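Long-range contacts in clan CA, family C40, NlpC/P60 superfamily cysteine peptidase (Trichomonas vaginalis, PDB 6BIO), which probably acts as a cysteine peptidase of the NlpC/P60 type, a family of peptidoglycan hydrolases with which this protozoan targets bacteria: residues A[15-20]-A[117-123]; A[34-39]-A[60-64]; A[93-99]-A[133-137]; A[201-205]-A[235-239]; A[205-211]-A[270-275]. The contacts are given in a common frame with arbitrary orientation. Residues are numbered along the deposited sequence.

Interaction 1: A[15-20]-A[117-123]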
# COMPACT_ATOMS: atom_id res chain seq x y z
N TYR A 15 2.45 9.78 -16.17
CA TYR A 15 2.77 9.75 -14.75
C TYR A 15 3.22 11.13 -14.29
O TYR A 15 4.21 11.66 -14.80
CB TYR A 15 3.85 8.70 -14.48
CG TYR A 15 4.05 8.40 -13.00
CD1 TYR A 15 4.92 9.14 -12.24
CD2 TYR A 15 3.34 7.40 -12.38
CE1 TYR A 15 5.09 8.89 -10.88
CE2 TYR A 15 3.49 7.15 -11.03
CZ TYR A 15 4.34 7.90 -10.28
OH TYR A 15 4.40 7.59 -8.91
N GLN A 16 2.49 11.72 -13.34
CA GLN A 16 2.79 13.05 -12.88
C GLN A 16 3.87 13.02 -11.80
O GLN A 16 4.02 12.07 -11.04
CB GLN A 16 1.51 13.69 -12.35
CG GLN A 16 0.41 13.81 -13.38
CD GLN A 16 0.81 14.64 -14.59
OE1 GLN A 16 1.24 15.80 -14.46
NE2 GLN A 16 0.67 14.05 -15.77
N THR A 17 4.64 14.10 -11.75
CA THR A 17 5.69 14.23 -10.76
C THR A 17 5.11 14.20 -9.35
O THR A 17 4.19 14.97 -9.02
CB THR A 17 6.43 15.54 -11.00
OG1 THR A 17 6.78 15.60 -12.38
CG2 THR A 17 7.66 15.63 -10.12
N GLN A 18 5.62 13.26 -8.55
CA GLN A 18 5.12 13.04 -7.20
C GLN A 18 6.30 12.88 -6.25
O GLN A 18 7.41 12.57 -6.65
CB GLN A 18 4.24 11.80 -7.15
CG GLN A 18 2.96 11.98 -7.90
CD GLN A 18 2.26 10.67 -8.22
OE1 GLN A 18 1.73 9.99 -7.34
NE2 GLN A 18 2.22 10.32 -9.51
N THR A 19 6.03 13.07 -4.97
CA THR A 19 6.98 12.83 -3.88
C THR A 19 6.38 11.79 -2.94
O THR A 19 5.29 11.27 -3.18
CB THR A 19 7.36 14.13 -3.18
OG1 THR A 19 6.15 14.75 -2.72
CG2 THR A 19 8.16 15.06 -4.09
N ILE A 20 7.11 11.46 -1.90
CA ILE A 20 6.73 10.42 -0.94
C ILE A 20 6.31 11.09 0.34
O ILE A 20 7.04 11.94 0.84
CB ILE A 20 7.88 9.45 -0.64
CG1 ILE A 20 8.38 8.83 -1.95
CG2 ILE A 20 7.45 8.38 0.36
CD1 ILE A 20 9.64 8.02 -1.81
N ILE A 117 16.18 8.65 -3.66
CA ILE A 117 14.84 8.35 -4.15
C ILE A 117 13.87 9.44 -3.72
O ILE A 117 13.74 9.73 -2.52
CB ILE A 117 14.38 6.96 -3.67
CG1 ILE A 117 15.21 5.85 -4.33
CG2 ILE A 117 12.85 6.78 -3.86
CD1 ILE A 117 15.07 4.49 -3.71
N LEU A 118 13.11 9.95 -4.69
CA LEU A 118 12.07 10.95 -4.51
C LEU A 118 10.67 10.40 -4.69
O LEU A 118 9.72 11.00 -4.15
CB LEU A 118 12.26 12.11 -5.51
CG LEU A 118 13.65 12.78 -5.45
CD1 LEU A 118 13.71 13.89 -6.49
CD2 LEU A 118 13.99 13.32 -4.13
N ASP A 119 10.51 9.33 -5.46
CA ASP A 119 9.21 8.68 -5.66
C ASP A 119 9.50 7.24 -6.03
O ASP A 119 10.60 6.91 -6.49
CB ASP A 119 8.38 9.40 -6.75
CG ASP A 119 6.96 8.94 -6.80
OD1 ASP A 119 6.42 8.36 -5.81
OD2 ASP A 119 6.29 9.21 -7.82
N PHE A 120 8.51 6.39 -5.79
CA PHE A 120 8.67 4.96 -5.96
C PHE A 120 7.49 4.38 -6.72
O PHE A 120 6.43 4.97 -6.80
CB PHE A 120 8.81 4.24 -4.61
CG PHE A 120 7.54 4.29 -3.80
CD1 PHE A 120 7.16 5.45 -3.14
CD2 PHE A 120 6.69 3.20 -3.72
CE1 PHE A 120 5.99 5.54 -2.46
CE2 PHE A 120 5.48 3.28 -3.02
CZ PHE A 120 5.14 4.44 -2.39
N ASN A 121 7.66 3.17 -7.24
CA ASN A 121 6.59 2.44 -7.92
C ASN A 121 6.07 3.22 -9.10
O ASN A 121 4.88 3.18 -9.42
CB ASN A 121 5.47 2.03 -6.97
CG ASN A 121 4.54 0.99 -7.54
OD1 ASN A 121 4.91 0.18 -8.38
ND2 ASN A 121 3.32 0.94 -7.02
N CYS A 122 6.99 3.90 -9.80
CA CYS A 122 6.62 4.73 -10.95
C CYS A 122 6.65 3.89 -12.23
O CYS A 122 7.51 4.05 -13.09
CB CYS A 122 7.56 5.92 -11.08
SG CYS A 122 8.02 6.73 -9.54
N ASP A 123 5.71 2.96 -12.33
CA ASP A 123 5.54 2.14 -13.53
C ASP A 123 6.84 1.47 -13.95
O ASP A 123 7.21 1.47 -15.14
CB ASP A 123 4.95 2.96 -14.66
CG ASP A 123 3.60 3.54 -14.31
OD1 ASP A 123 2.90 3.01 -13.45
OD2 ASP A 123 3.24 4.57 -14.87
O HOH W 1 7.42 11.18 -9.50
O HOH W 2 9.97 12.51 -1.90
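Tyr15 lays one face of its ring over Cys122: Cys122 CB sits 4.1 Å from the centroid of the Tyr15 ring and 21° off its normal, a CH-pi contact, while Cys122 SG is 4.6 Å from that centroid at an oblique 44°, a sulfur-aromatic contact. The t rotamer of Tyr15 carries the phenol across the gap, where Tyr15 OH donates to Asp119 OD2 at 2.7 Å, near the plane of the ring. Asp119 OD1 is held by His55 and takes a weak bond from Phe120 N. Strands 19-23 and 114-122 of one antiparallel sheet both pair with strand 80-88 (Ile20 with Ile83, Ile117 with Ile85), yet the segments meet directly here, Thr19 CA lying 5.0 Å from Asp119 CA and 3.3 Å from Leu118 O, the latter a CA-H...O contact. Ile20 N and Leu118 O, 3.5 Å apart, are poorly angled for a hydrogen bond, and a water bridges them instead (3.0 and 2.7 Å). A second accepts from Gln18 N (2.9 Å) and donates to Asp119 OD2 (2.8 Å). Leu118 and Asp119 face Arg127 in a classic beta bulge within the bacterial SH3 domain, and an inverse gamma turn centred on Cys122 follows. Ile20 supplies the apolar end: its CG1 lies 3.8 Å from Phe120 CD1 at the ring edge, its CD1 4.0 Å from Ile117 CG2. Phe120 in turn stacks on His55.

Interaction 2: A[34-39]-A[60-64]; sequences YKSSNP and ENGFA
A two-residue beta hairpin with a type I' turn from Glu60 to Phe63 meets the loop that follows strand 30-34. Asn61 (phi/psi 53/36) and Gly62 (87/-1) occupy the turn, closed by Glu60 N to Phe63 O (2.9 Å) and Phe63 N to Glu60 O (2.8 Å). The nearest CA pair is Ser37 and Phe63, 6.0 Å apart. In the loop, Ser36 OG (chi1 83°) accepts from Asn38 N at 3.2 Å, an ST turn. Phe63 (m, chi2 -86°) points its CA-to-CB bond toward the loop: Phe63 CE1 reaches Tyr34 CD2 and Phe63 CE2 reaches Pro39 CD, both at 3.8 Å. Tyr34 is also m (chi2 -85°), its hydroxyl bonded to Leu41 O; the Tyr34 and Phe63 ring centroids are 5.8 Å apart, planes at 75°, an oblique pair. Ser37 is p, presenting its hydroxyl to Glu60 (t, t, chi3 72°) and Asn61 (m, chi2 -39°): Asn61 ND2 donates to Ser37 OG at 3.2 Å, and Ser37 OG donates to Glu60 OE1 at 2.6 Å.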
# COMPACT_ATOMS: atom_id res chain seq x y z
N TYR A 34 -10.57 13.88 2.41
CA TYR A 34 -11.62 14.48 1.59
C TYR A 34 -11.34 14.24 0.11
O TYR A 34 -10.24 13.89 -0.29
CB TYR A 34 -11.70 15.99 1.85
CG TYR A 34 -11.96 16.33 3.28
CD1 TYR A 34 -13.24 16.37 3.77
CD2 TYR A 34 -10.91 16.58 4.15
CE1 TYR A 34 -13.50 16.67 5.09
CE2 TYR A 34 -11.15 16.88 5.48
CZ TYR A 34 -12.44 16.91 5.95
OH TYR A 34 -12.71 17.23 7.26
N LYS A 35 -12.35 14.45 -0.70
CA LYS A 35 -12.21 14.27 -2.12
C LYS A 35 -11.98 15.58 -2.87
O LYS A 35 -11.95 15.58 -4.10
CB LYS A 35 -13.43 13.51 -2.67
CG LYS A 35 -13.42 12.01 -2.30
CD LYS A 35 -12.43 11.24 -3.16
CE LYS A 35 -12.14 9.87 -2.62
NZ LYS A 35 -11.27 9.16 -3.58
N SER A 36 -11.78 16.68 -2.17
CA SER A 36 -11.37 17.94 -2.79
C SER A 36 -10.56 18.76 -1.79
O SER A 36 -10.56 18.49 -0.59
CB SER A 36 -12.54 18.74 -3.26
OG SER A 36 -13.07 19.46 -2.23
N SER A 37 -9.88 19.78 -2.30
CA SER A 37 -9.12 20.72 -1.49
C SER A 37 -9.97 21.86 -0.94
O SER A 37 -9.43 22.78 -0.31
CB SER A 37 -7.98 21.28 -2.28
OG SER A 37 -8.47 22.12 -3.32
N ASN A 38 -11.26 21.83 -1.20
CA ASN A 38 -12.21 22.77 -0.61
C ASN A 38 -13.47 21.99 -0.28
O ASN A 38 -14.52 22.16 -0.91
CB ASN A 38 -12.49 23.90 -1.61
CG ASN A 38 -13.20 25.06 -0.99
OD1 ASN A 38 -13.61 25.03 0.18
ND2 ASN A 38 -13.35 26.11 -1.78
N PRO A 39 -13.40 21.13 0.72
CA PRO A 39 -14.45 20.14 0.93
C PRO A 39 -15.56 20.69 1.79
O PRO A 39 -15.42 21.72 2.45
CB PRO A 39 -13.73 19.03 1.70
CG PRO A 39 -12.63 19.75 2.44
CD PRO A 39 -12.21 20.86 1.53
N GLU A 60 -2.66 22.18 -2.00
CA GLU A 60 -3.57 23.27 -2.34
C GLU A 60 -4.43 23.59 -1.14
O GLU A 60 -4.95 22.68 -0.49
CB GLU A 60 -4.48 22.86 -3.52
CG GLU A 60 -5.30 23.92 -4.14
CD GLU A 60 -5.95 23.39 -5.44
OE1 GLU A 60 -6.90 22.57 -5.38
OE2 GLU A 60 -5.50 23.80 -6.55
N ASN A 61 -4.62 24.89 -0.87
CA ASN A 61 -5.58 25.34 0.14
C ASN A 61 -5.40 24.68 1.49
O ASN A 61 -6.37 24.41 2.20
CB ASN A 61 -7.01 25.12 -0.35
CG ASN A 61 -7.27 25.82 -1.62
OD1 ASN A 61 -6.82 26.94 -1.82
ND2 ASN A 61 -8.02 25.16 -2.51
N GLY A 62 -4.15 24.42 1.86
CA GLY A 62 -3.87 23.83 3.15
C GLY A 62 -3.90 22.32 3.18
O GLY A 62 -3.67 21.73 4.25
N PHE A 63 -4.19 21.67 2.06
CA PHE A 63 -4.25 20.22 1.98
C PHE A 63 -3.13 19.67 1.12
O PHE A 63 -2.68 20.30 0.16
CB PHE A 63 -5.58 19.79 1.35
CG PHE A 63 -6.79 20.04 2.21
CD1 PHE A 63 -7.21 19.11 3.15
CD2 PHE A 63 -7.56 21.18 2.03
CE1 PHE A 63 -8.32 19.33 3.91
CE2 PHE A 63 -8.66 21.42 2.81
CZ PHE A 63 -9.04 20.49 3.75
N ALA A 64 -2.73 18.45 1.43
CA ALA A 64 -1.91 17.63 0.56
C ALA A 64 -2.83 16.69 -0.23
O ALA A 64 -3.73 16.06 0.36
CB ALA A 64 -0.93 16.78 1.37

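Interaction 3: A[93-99]-A[133-137]; sequences ANIYSEP and YIGYI
Two strands meet steeply here, the N-to-C directions of 93-96 and 133-137 making 117° and their axes approaching to 4.2 Å, so the pairing is confined to one antiparallel bridge. Tyr96 faces Tyr136 as a hydrogen-bonded pair (CA-CA 4.9 Å), with Ile95 CA the same distance from Ile137 CA. Both backbone groups of each tyrosine are satisfied by the other: Tyr96 N donates to Tyr136 O and Tyr136 N to Tyr96 O, each at 2.8 Å and nearly linear. Several other polar groups are satisfied outside the pair: Ser97 OG bonds Thr104 N, Glu98 OE2 bonds Ser100 OG, Ile95 pairs by backbone with strand 105-109, and Gly135 pairs with Ile128. Within 93-99, Asn94 ND2 donates to Tyr96 OH at 3.2 Å. Gly135 is extended at phi/psi 165/-161; a CB would collide with Ile95 CG2, which lies 3.2 Å from Gly135 CA, and with Tyr96 O. Tyr136 (m, chi2 85°) receives Pro99 over a ring face, Pro99 CD standing 3.5 Å from the centroid of the Tyr136 ring and 4° off its normal, a CH-pi contact. Ile137 (t, t) meets Ala93, CD1 to CB 3.7 Å. The bridge thus joins the short sheet 93-96/105-109 to the edge strand 133-138 of the large sheet, with the steep strand crossing consistent with the small, strongly bent beta barrel of an SH3 fold.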
# COMPACT_ATOMS: atom_id res chain seq x y z
N ALA A 93 22.93 2.93 -15.67
CA ALA A 93 21.58 3.18 -16.15
C ALA A 93 21.50 4.65 -16.57
O ALA A 93 22.37 5.46 -16.26
CB ALA A 93 20.55 2.93 -15.06
N ASN A 94 20.44 4.98 -17.31
CA ASN A 94 20.10 6.37 -17.60
C ASN A 94 18.99 6.84 -16.67
O ASN A 94 18.04 6.09 -16.36
CB ASN A 94 19.59 6.51 -19.03
CG ASN A 94 20.70 6.39 -20.04
OD1 ASN A 94 21.83 6.84 -19.84
ND2 ASN A 94 20.38 5.76 -21.16
N ILE A 95 19.07 8.09 -16.25
CA ILE A 95 17.92 8.81 -15.73
C ILE A 95 17.15 9.35 -16.94
O ILE A 95 17.73 10.09 -17.76
CB ILE A 95 18.35 9.95 -14.78
CG1 ILE A 95 18.99 9.39 -13.53
CG2 ILE A 95 17.11 10.81 -14.43
CD1 ILE A 95 19.64 10.43 -12.66
N TYR A 96 15.87 8.99 -17.06
CA TYR A 96 15.02 9.40 -18.17
C TYR A 96 14.04 10.49 -17.74
O TYR A 96 13.71 10.63 -16.56
CB TYR A 96 14.25 8.20 -18.72
CG TYR A 96 15.11 7.21 -19.42
CD1 TYR A 96 15.65 7.50 -20.66
CD2 TYR A 96 15.43 6.01 -18.83
CE1 TYR A 96 16.43 6.61 -21.31
CE2 TYR A 96 16.18 5.07 -19.47
CZ TYR A 96 16.72 5.39 -20.71
OH TYR A 96 17.49 4.49 -21.42
N SER A 97 13.51 11.22 -18.71
CA SER A 97 12.59 12.31 -18.46
C SER A 97 11.24 11.83 -17.93
O SER A 97 10.53 12.62 -17.31
CB SER A 97 12.35 13.15 -19.71
OG SER A 97 11.82 12.33 -20.73
N GLU A 98 10.88 10.58 -18.19
CA GLU A 98 9.60 10.01 -17.81
C GLU A 98 9.76 8.50 -17.69
O GLU A 98 10.69 7.92 -18.27
CB GLU A 98 8.50 10.34 -18.83
CG GLU A 98 8.81 9.83 -20.24
CD GLU A 98 7.73 10.16 -21.24
OE1 GLU A 98 7.24 11.31 -21.27
OE2 GLU A 98 7.35 9.27 -22.01
N PRO A 99 8.83 7.83 -16.99
CA PRO A 99 8.92 6.38 -16.83
C PRO A 99 8.23 5.68 -17.99
O PRO A 99 7.10 5.20 -17.88
CB PRO A 99 8.20 6.14 -15.51
CG PRO A 99 7.18 7.21 -15.41
CD PRO A 99 7.84 8.43 -16.07
N TYR A 133 20.58 16.10 -10.91
CA TYR A 133 19.83 15.67 -12.10
C TYR A 133 18.66 14.81 -11.63
O TYR A 133 18.85 13.87 -10.84
CB TYR A 133 20.73 14.83 -13.02
CG TYR A 133 21.88 15.63 -13.62
CD1 TYR A 133 21.72 16.34 -14.80
CD2 TYR A 133 23.09 15.70 -12.98
CE1 TYR A 133 22.74 17.09 -15.33
CE2 TYR A 133 24.15 16.44 -13.54
CZ TYR A 133 23.94 17.12 -14.68
OH TYR A 133 25.02 17.84 -15.16
N ILE A 134 17.47 15.12 -12.13
CA ILE A 134 16.23 14.55 -11.61
C ILE A 134 15.50 13.79 -12.71
O ILE A 134 15.33 14.30 -13.82
CB ILE A 134 15.35 15.68 -11.05
CG1 ILE A 134 16.05 16.32 -9.82
CG2 ILE A 134 13.97 15.15 -10.64
CD1 ILE A 134 15.56 17.71 -9.56
N GLY A 135 15.02 12.59 -12.39
CA GLY A 135 14.25 11.86 -13.36
C GLY A 135 14.11 10.40 -12.96
O GLY A 135 14.31 10.04 -11.79
N TYR A 136 13.78 9.57 -13.95
CA TYR A 136 13.31 8.21 -13.69
C TYR A 136 14.37 7.18 -14.07
O TYR A 136 14.89 7.19 -15.18
CB TYR A 136 12.01 7.95 -14.46
CG TYR A 136 10.88 8.82 -13.95
CD1 TYR A 136 10.68 10.12 -14.40
CD2 TYR A 136 10.04 8.36 -12.93
CE1 TYR A 136 9.68 10.92 -13.91
CE2 TYR A 136 9.03 9.14 -12.44
CZ TYR A 136 8.83 10.41 -12.91
OH TYR A 136 7.83 11.16 -12.39
N ILE A 137 14.63 6.25 -13.14
CA ILE A 137 15.61 5.18 -13.32
C ILE A 137 14.93 3.83 -13.13
O ILE A 137 14.09 3.67 -12.25
CB ILE A 137 16.81 5.39 -12.38
CG1 ILE A 137 17.97 4.51 -12.80
CG2 ILE A 137 16.45 5.23 -10.91
CD1 ILE A 137 19.28 4.88 -12.14

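Interaction 4: A[201-205]-A[235-239]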
# COMPACT_ATOMS: atom_id res chain seq x y z
N ALA A 201 -14.24 -3.55 7.77
CA ALA A 201 -14.49 -4.84 7.16
C ALA A 201 -15.70 -4.79 6.26
O ALA A 201 -15.72 -5.42 5.21
CB ALA A 201 -14.69 -5.92 8.23
N ASP A 202 -16.76 -4.08 6.67
CA ASP A 202 -17.97 -4.06 5.87
C ASP A 202 -17.82 -3.34 4.54
O ASP A 202 -18.66 -3.51 3.65
CB ASP A 202 -19.14 -3.47 6.66
CG ASP A 202 -18.90 -2.06 7.16
OD1 ASP A 202 -17.78 -1.53 7.12
OD2 ASP A 202 -19.84 -1.47 7.72
N VAL A 203 -16.79 -2.54 4.36
CA VAL A 203 -16.48 -1.92 3.10
C VAL A 203 -15.43 -2.71 2.33
O VAL A 203 -15.52 -2.83 1.10
CB VAL A 203 -16.09 -0.44 3.30
CG1 VAL A 203 -15.83 0.22 1.96
CG2 VAL A 203 -17.23 0.27 3.98
N GLN A 204 -14.46 -3.28 3.04
CA GLN A 204 -13.51 -4.17 2.39
C GLN A 204 -14.24 -5.30 1.68
O GLN A 204 -13.81 -5.76 0.63
CB GLN A 204 -12.55 -4.72 3.44
CG GLN A 204 -11.63 -3.64 4.00
CD GLN A 204 -10.81 -4.10 5.19
OE1 GLN A 204 -10.95 -5.22 5.68
NE2 GLN A 204 -9.95 -3.24 5.66
N ASP A 205 -15.37 -5.72 2.25
CA ASP A 205 -16.25 -6.76 1.70
C ASP A 205 -16.80 -6.42 0.33
O ASP A 205 -17.34 -7.32 -0.33
CB ASP A 205 -17.42 -6.93 2.66
CG ASP A 205 -18.41 -8.02 2.25
OD1 ASP A 205 -18.03 -9.21 2.27
OD2 ASP A 205 -19.58 -7.62 1.99
N VAL A 235 -21.43 -7.60 8.00
CA VAL A 235 -20.04 -8.01 8.03
C VAL A 235 -19.34 -7.28 9.17
O VAL A 235 -19.42 -6.06 9.27
CB VAL A 235 -19.36 -7.67 6.69
CG1 VAL A 235 -17.86 -7.84 6.83
CG2 VAL A 235 -19.95 -8.59 5.59
N THR A 236 -18.68 -8.03 10.03
CA THR A 236 -18.08 -7.48 11.22
C THR A 236 -16.64 -7.89 11.45
O THR A 236 -16.07 -7.46 12.45
CB THR A 236 -18.90 -7.95 12.44
OG1 THR A 236 -18.94 -9.38 12.45
CG2 THR A 236 -20.32 -7.39 12.41
N HIS A 237 -16.06 -8.72 10.60
CA HIS A 237 -14.71 -9.21 10.85
C HIS A 237 -14.06 -9.53 9.51
O HIS A 237 -14.74 -9.73 8.49
CB HIS A 237 -14.77 -10.47 11.73
CG HIS A 237 -13.46 -10.87 12.33
ND1 HIS A 237 -12.91 -10.19 13.39
CD2 HIS A 237 -12.62 -11.89 12.05
CE1 HIS A 237 -11.76 -10.76 13.72
NE2 HIS A 237 -11.57 -11.80 12.93
N VAL A 238 -12.73 -9.62 9.53
CA VAL A 238 -11.96 -9.90 8.33
C VAL A 238 -10.63 -10.49 8.75
O VAL A 238 -10.11 -10.15 9.81
CB VAL A 238 -11.77 -8.62 7.49
CG1 VAL A 238 -11.00 -7.56 8.26
CG2 VAL A 238 -11.09 -8.90 6.14
N GLY A 239 -10.06 -11.34 7.89
CA GLY A 239 -8.70 -11.83 8.04
C GLY A 239 -8.09 -12.08 6.68
O GLY A 239 -8.76 -11.97 5.66
O HOH W 3 -17.12 -3.76 9.58
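In this NlpC/P60 domain, of papain-like fold, the short helix 201-204 packs on the start of strand 237-243. Val235 makes the broadest contact: its CG1 lies 3.6 Å from Ala201 O and 4.0 Å from Ala201 CB, its CG2 lies 3.7 Å from Asp205 CG, and its carbonyl O is 3.7 Å from Asp202 CB. Thr236 turns away, its hydroxyl bonded to Thr227, and with His237 it faces Phe225 in a classic beta bulge. His237 offers this helix its backbone, O lying 3.8 Å from Ala201 CB. Its side chain points away, touching Cys182 and bonding by NE2 to His249, an arrangement consistent with the Cys-His-His active site of the family. Val238 points back, CG1 4.0 Å from Ala201 CB and 3.5 Å from Gln204 OE1, a buried oxygen with no partner; Gln204 NE2 is bonded to His198 O and Ser183 O. A water completes the joint, accepting from Asp202 N at 2.9 Å and donating to Val235 O at 3.3 Å.

Interaction 5: A[205-211]-A[270-275]; sequences DLHGQLI and STIRRY
Arg273, Arg274 and Ile211 bury the most surface where strand 209-210 forms the edge of the NlpC/P60 sheet, antiparallel to strand 269-274. Gln209 and Arg274 are a hydrogen-bonded pair (Gln209 N to Arg274 O 2.9 Å, Arg274 N to Gln209 O 2.8 Å); Leu210 and Arg273 are the non-hydrogen-bonded pair beside them. Ile211 N donates to Ile272 O at 2.9 Å. Arg273 (m, m, t) folds back on the loop: NH1 donates to Gly208 O at 3.0 Å, and NE and NH2 weakly to Asp205 O (3.0 and 2.9 Å). Arg274 (t, t, m) has Ile211 CD1 (m, m) 3.5 Å from Arg274 CZ, with Asp221 as its salt-bridge partner. Gly208, at phi 78°, sets its CA 3.9 Å above the Tyr275 ring centre. Ser270 OG donates to Asp205 OD1 at 2.7 Å, an oxygen also hydrogen-bonded to Thr224 OG1. Arg273 thus ties the carbonyls of Asp205 and Gly208 to strand 269-274, while Leu210 and Ile211 cover guanidinium faces of Arg273 and Arg274.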
# COMPACT_ATOMS: atom_id res chain seq x y z
N ASP A 205 -15.37 -5.72 2.25
CA ASP A 205 -16.25 -6.76 1.70
C ASP A 205 -16.80 -6.42 0.33
O ASP A 205 -17.34 -7.32 -0.33
CB ASP A 205 -17.42 -6.93 2.66
CG ASP A 205 -18.41 -8.02 2.25
OD1 ASP A 205 -18.03 -9.21 2.27
OD2 ASP A 205 -19.58 -7.62 1.99
N LEU A 206 -16.77 -5.15 -0.08
CA LEU A 206 -17.51 -4.67 -1.25
C LEU A 206 -16.61 -4.40 -2.44
O LEU A 206 -17.12 -3.98 -3.50
CB LEU A 206 -18.28 -3.39 -0.91
CG LEU A 206 -19.26 -3.48 0.26
CD1 LEU A 206 -19.89 -2.14 0.48
CD2 LEU A 206 -20.33 -4.54 -0.01
N HIS A 207 -15.30 -4.59 -2.29
CA HIS A 207 -14.34 -4.25 -3.35
C HIS A 207 -13.31 -5.35 -3.47
O HIS A 207 -13.28 -6.28 -2.68
CB HIS A 207 -13.69 -2.87 -3.10
CG HIS A 207 -14.70 -1.78 -2.91
ND1 HIS A 207 -15.35 -1.18 -3.96
CD2 HIS A 207 -15.21 -1.23 -1.78
CE1 HIS A 207 -16.22 -0.30 -3.49
NE2 HIS A 207 -16.14 -0.30 -2.17
N GLY A 208 -12.41 -5.19 -4.43
CA GLY A 208 -11.49 -6.24 -4.80
C GLY A 208 -12.17 -7.27 -5.68
O GLY A 208 -13.39 -7.36 -5.77
N GLN A 209 -11.36 -8.11 -6.30
CA GLN A 209 -11.89 -9.13 -7.18
C GLN A 209 -12.58 -10.20 -6.32
O GLN A 209 -12.00 -10.71 -5.37
CB GLN A 209 -10.74 -9.75 -7.99
CG GLN A 209 -11.13 -10.92 -8.92
CD GLN A 209 -9.88 -11.62 -9.46
OE1 GLN A 209 -8.75 -11.15 -9.29
NE2 GLN A 209 -10.08 -12.77 -10.08
N LEU A 210 -13.78 -10.57 -6.68
CA LEU A 210 -14.55 -11.55 -5.92
C LEU A 210 -14.10 -12.96 -6.28
O LEU A 210 -14.14 -13.35 -7.45
CB LEU A 210 -16.03 -11.37 -6.23
CG LEU A 210 -17.02 -12.23 -5.45
CD1 LEU A 210 -16.91 -11.95 -3.98
CD2 LEU A 210 -18.45 -12.00 -5.93
N ILE A 211 -13.67 -13.72 -5.29
CA ILE A 211 -13.26 -15.11 -5.47
C ILE A 211 -14.44 -15.97 -4.98
O ILE A 211 -14.64 -16.14 -3.78
CB ILE A 211 -11.97 -15.43 -4.70
CG1 ILE A 211 -10.85 -14.42 -5.01
CG2 ILE A 211 -11.52 -16.87 -5.02
CD1 ILE A 211 -10.43 -14.39 -6.46
N SER A 270 -18.57 -14.03 4.38
CA SER A 270 -19.36 -13.15 3.49
C SER A 270 -18.76 -13.21 2.09
O SER A 270 -19.38 -13.76 1.18
CB SER A 270 -19.39 -11.73 4.02
OG SER A 270 -20.02 -10.90 3.11
N THR A 271 -17.57 -12.64 1.89
CA THR A 271 -16.89 -12.77 0.60
C THR A 271 -15.40 -13.00 0.80
O THR A 271 -14.83 -12.72 1.86
CB THR A 271 -17.11 -11.55 -0.36
OG1 THR A 271 -16.47 -10.39 0.14
CG2 THR A 271 -18.59 -11.28 -0.64
N ILE A 272 -14.79 -13.53 -0.25
CA ILE A 272 -13.34 -13.63 -0.41
C ILE A 272 -12.97 -12.63 -1.49
O ILE A 272 -13.52 -12.67 -2.60
CB ILE A 272 -12.93 -15.06 -0.81
CG1 ILE A 272 -13.42 -16.08 0.25
CG2 ILE A 272 -11.40 -15.10 -0.99
CD1 ILE A 272 -13.31 -17.50 -0.23
N ARG A 273 -12.03 -11.73 -1.17
CA ARG A 273 -11.70 -10.62 -2.05
C ARG A 273 -10.20 -10.57 -2.30
O ARG A 273 -9.39 -10.68 -1.36
CB ARG A 273 -12.13 -9.28 -1.45
CG ARG A 273 -13.62 -9.11 -1.26
CD ARG A 273 -14.36 -9.14 -2.56
NE ARG A 273 -15.76 -8.76 -2.40
CZ ARG A 273 -16.52 -8.25 -3.35
NH1 ARG A 273 -16.01 -7.98 -4.54
NH2 ARG A 273 -17.80 -7.97 -3.09
N ARG A 274 -9.84 -10.38 -3.56
CA ARG A 274 -8.45 -10.37 -4.02
C ARG A 274 -8.12 -8.95 -4.47
O ARG A 274 -8.61 -8.47 -5.50
CB ARG A 274 -8.28 -11.38 -5.15
CG ARG A 274 -6.87 -11.37 -5.74
CD ARG A 274 -6.62 -12.59 -6.62
NE ARG A 274 -6.83 -13.82 -5.84
CZ ARG A 274 -7.03 -15.02 -6.35
NH1 ARG A 274 -7.01 -15.23 -7.67
NH2 ARG A 274 -7.26 -16.05 -5.53
N TYR A 275 -7.31 -8.27 -3.67
CA TYR A 275 -6.93 -6.89 -3.93
C TYR A 275 -5.60 -6.79 -4.66
O TYR A 275 -5.22 -5.69 -5.08
CB TYR A 275 -6.88 -6.10 -2.63
CG TYR A 275 -8.23 -5.66 -2.13
CD1 TYR A 275 -9.04 -6.50 -1.38
CD2 TYR A 275 -8.68 -4.38 -2.39
CE1 TYR A 275 -10.27 -6.05 -0.92
CE2 TYR A 275 -9.92 -3.94 -1.93
CZ TYR A 275 -10.70 -4.78 -1.20
OH TYR A 275 -11.88 -4.28 -0.69

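Overall arrangement
Along the chain, interaction 1 opens first, at residue 15, and closes at 117-123, its nearest ends 97 residues apart. Interaction 2 lies within that span, joining a loop and a hairpin of the same large sheet. Interaction 3 begins inside the span and ends beyond it, so 1 and 3 cross; they touch, with Tyr15 and Cys122 against Pro99 and Tyr136, and 3 joins the short sheet 93-96/105-109 to strand 133-138. Interactions 4 and 5 follow in series, in the NlpC/P60 range on the opposite side of the chain's centre from 1 and 3. They cross each other and share Asp205: 4 sets helix 201-204 on strand 237-243, and 5 adds strand 209-210 to the edge of the same sheet.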